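Local coordinates for Lin1840 protein (Listeria innocua serovar 6a, PDB 4ZOC) that probably hydrolyses terminal, non-reducing beta-D-glucosyl residues to release beta-D-glucose, as a glycoside hydrolase family 3 enzyme involved in beta-1,2-glucan metabolism, at residues E214-Y219 with S686-Q691. The protein carries 2 engineered substitutions. Residues are numbered along the deposited sequence; the frame is centred on the assembly and turned at random.
Sequences ELYQNY and SFYNHQ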
loop_
_atom_site.group_PDB
_atom_site.type_symbol
_atom_site.label_atom_id
_atom_site.label_comp_id
_atom_site.label_asym_id
_atom_site.label_seq_id
_atom_site.Cartn_x
_atom_site.Cartn_y
_atom_site.Cartn_z
ATOM N N GLU A 214 -0.172 -11.197 -9.402
ATOM C CA GLU A 214 -1.110 -10.053 -9.322
ATOM C C GLU A 214 -0.925 -9.081 -10.531
ATOM O O GLU A 214 -1.892 -8.557 -11.101
ATOM C CB GLU A 214 -0.901 -9.247 -8.036
ATOM C CG GLU A 214 -1.818 -9.798 -6.968
ATOM C CD GLU A 214 -3.293 -9.668 -7.329
ATOM O OE1 GLU A 214 -3.987 -10.782 -7.378
ATOM O OE2 GLU A 214 -3.693 -8.481 -7.558
ATOM N N LEU A 215 0.307 -8.882 -10.928
ATOM C CA LEU A 215 0.570 -8.149 -12.197
ATOM C C LEU A 215 -0.221 -8.709 -13.361
ATOM O O LEU A 215 -1.015 -8.044 -14.050
ATOM C CB LEU A 215 2.079 -8.149 -12.474
ATOM C CG LEU A 215 2.458 -7.419 -13.784
ATOM C CD1 LEU A 215 2.252 -5.912 -13.689
ATOM C CD2 LEU A 215 3.959 -7.681 -13.932
ATOM N N TYR A 216 -0.110 -10.021 -13.557
ATOM C CA TYR A 216 -0.925 -10.648 -14.637
ATOM C C TYR A 216 -2.424 -10.572 -14.411
ATOM O O TYR A 216 -3.222 -10.388 -15.372
ATOM C CB TYR A 216 -0.557 -12.128 -14.806
ATOM C CG TYR A 216 0.668 -12.399 -15.682
ATOM C CD1 TYR A 216 1.913 -12.375 -15.196
ATOM C CD2 TYR A 216 0.506 -12.621 -17.072
ATOM C CE1 TYR A 216 3.019 -12.594 -16.015
ATOM C CE2 TYR A 216 1.598 -12.844 -17.879
ATOM C CZ TYR A 216 2.855 -12.863 -17.353
ATOM O OH TYR A 216 3.966 -13.092 -18.150
ATOM N N GLN A 217 -2.838 -10.815 -13.154
ATOM C CA GLN A 217 -4.269 -10.940 -12.866
ATOM C C GLN A 217 -5.054 -9.653 -13.067
ATOM O O GLN A 217 -6.146 -9.665 -13.674
ATOM C CB GLN A 217 -4.534 -11.393 -11.377
ATOM C CG GLN A 217 -5.987 -11.659 -11.125
ATOM C CD GLN A 217 -6.489 -12.838 -11.944
ATOM O OE1 GLN A 217 -5.922 -13.923 -11.903
ATOM N NE2 GLN A 217 -7.556 -12.633 -12.659
ATOM N N ASN A 218 -4.479 -8.548 -12.574
ATOM C CA ASN A 218 -5.177 -7.258 -12.444
ATOM C C ASN A 218 -4.555 -6.081 -13.227
ATOM O O ASN A 218 -5.265 -5.206 -13.715
ATOM C CB ASN A 218 -5.371 -6.923 -10.987
ATOM C CG ASN A 218 -6.398 -7.850 -10.328
ATOM O OD1 ASN A 218 -7.450 -8.083 -10.865
ATOM N ND2 ASN A 218 -6.085 -8.370 -9.184
ATOM N N TYR A 219 -3.228 -6.099 -13.330
ATOM C CA TYR A 219 -2.529 -4.884 -13.802
ATOM C C TYR A 219 -2.236 -4.918 -15.301
ATOM O O TYR A 219 -2.121 -3.857 -15.916
ATOM C CB TYR A 219 -1.232 -4.677 -12.993
ATOM C CG TYR A 219 -1.572 -4.122 -11.664
ATOM C CD1 TYR A 219 -1.972 -4.943 -10.661
ATOM C CD2 TYR A 219 -1.603 -2.725 -11.432
ATOM C CE1 TYR A 219 -2.388 -4.424 -9.462
ATOM C CE2 TYR A 219 -1.965 -2.242 -10.217
ATOM C CZ TYR A 219 -2.344 -3.103 -9.228
ATOM O OH TYR A 219 -2.814 -2.587 -8.021
ATOM N N SER A 686 -11.995 -17.820 -15.455
ATOM C CA SER A 686 -10.610 -18.215 -15.375
ATOM C C SER A 686 -9.811 -17.201 -14.595
ATOM O O SER A 686 -10.237 -16.028 -14.397
ATOM C CB SER A 686 -10.075 -18.357 -16.774
ATOM O OG SER A 686 -10.828 -19.396 -17.427
ATOM N N PHE A 687 -8.612 -17.668 -14.194
ATOM C CA PHE A 687 -7.677 -16.884 -13.418
ATOM C C PHE A 687 -6.271 -17.431 -13.485
ATOM O O PHE A 687 -6.072 -18.535 -13.928
ATOM C CB PHE A 687 -8.117 -16.777 -11.952
ATOM C CG PHE A 687 -7.959 -18.041 -11.179
ATOM C CD1 PHE A 687 -8.931 -19.065 -11.333
ATOM C CD2 PHE A 687 -6.884 -18.271 -10.412
ATOM C CE1 PHE A 687 -8.797 -20.242 -10.623
ATOM C CE2 PHE A 687 -6.751 -19.453 -9.715
ATOM C CZ PHE A 687 -7.725 -20.443 -9.872
ATOM N N TYR A 688 -5.283 -16.620 -13.021
ATOM C CA TYR A 688 -3.928 -17.017 -12.934
ATOM C C TYR A 688 -3.604 -17.762 -11.651
ATOM O O TYR A 688 -3.884 -17.262 -10.606
ATOM C CB TYR A 688 -3.016 -15.793 -13.051
ATOM C CG TYR A 688 -2.992 -15.279 -14.465
ATOM C CD1 TYR A 688 -2.216 -15.822 -15.388
ATOM C CD2 TYR A 688 -3.861 -14.256 -14.864
ATOM C CE1 TYR A 688 -2.224 -15.315 -16.706
ATOM C CE2 TYR A 688 -3.885 -13.751 -16.141
ATOM C CZ TYR A 688 -3.039 -14.262 -17.050
ATOM O OH TYR A 688 -3.112 -13.726 -18.290
ATOM N N ASN A 689 -3.048 -18.962 -11.752
ATOM C CA ASN A 689 -2.769 -19.752 -10.576
ATOM C C ASN A 689 -1.370 -19.488 -10.013
ATOM O O ASN A 689 -0.673 -18.592 -10.510
ATOM C CB ASN A 689 -3.058 -21.207 -10.855
ATOM C CG ASN A 689 -2.039 -21.877 -11.751
ATOM O OD1 ASN A 689 -1.021 -21.320 -12.116
ATOM N ND2 ASN A 689 -2.337 -23.129 -12.092
ATOM N N HIS A 690 -0.939 -20.250 -8.997
ATOM C CA HIS A 690 0.369 -19.935 -8.353
ATOM C C HIS A 690 1.502 -20.129 -9.334
ATOM O O HIS A 690 2.544 -19.470 -9.182
ATOM C CB HIS A 690 0.599 -20.767 -7.079
ATOM C CG HIS A 690 1.203 -22.078 -7.347
ATOM N ND1 HIS A 690 0.495 -23.112 -7.940
ATOM C CD2 HIS A 690 2.476 -22.509 -7.219
ATOM C CE1 HIS A 690 1.304 -24.142 -8.126
ATOM N NE2 HIS A 690 2.509 -23.803 -7.691
ATOM N N GLN A 691 1.317 -20.997 -10.335
ATOM C CA GLN A 691 2.303 -21.199 -11.423
ATOM C C GLN A 691 2.231 -20.201 -12.565
ATOM O O GLN A 691 2.994 -20.345 -13.543
ATOM C CB GLN A 691 2.131 -22.623 -12.035
ATOM C CG GLN A 691 3.389 -23.434 -12.016
ATOM C CD GLN A 691 3.110 -24.927 -11.997
ATOM O OE1 GLN A 691 2.036 -25.362 -11.586
ATOM N NE2 GLN A 691 4.081 -25.712 -12.434
HETATM O O HOH W 1 -2.881 -10.688 -17.934
HETATM O O HOH W 2 -4.776 -14.886 -9.652
HETATM O O HOH W 3 -8.252 -13.694 -15.196
#
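With CG anti to the backbone N (chi1 -174°) and the chain bent at chi2, Q217 brings its amide to the backbone of Y688, whose CG is turned away from its carbonyl carbon, laying the phenol against Y216. The contact joins helix 212-219 of the TIM-barrel domain to the short strand 687-688 of the fibronectin type III-like domain, which pairs antiparallel with strand 694-695. Y688 N donates to Q217 OE1 over 3.0 Å, nearly straight at 172° and in the carbonyl plane. A water bonded to both Q217 OE1 and Y688 O gives the oxygen a second donor, while another accepts from Q217 NE2 and donates to S686 O, so the amide oxygen meets the backbone directly and the nitrogen through water. Y216 CB sits over the centre of one Y688 ring face, a CH-pi contact 3.8 Å from the centroid. The two rings meet obliquely, planes 49° apart, and the Y216 hydroxyl is hydrogen-bonded to E260 of helix 250-260. The F687 side chain leads away from the helix, its nearest atom about 6 Å from the bound magnesium ion. A third water, 2.6 Å from Y216 O, donates to that carbonyl and also bonds to Y688 OH.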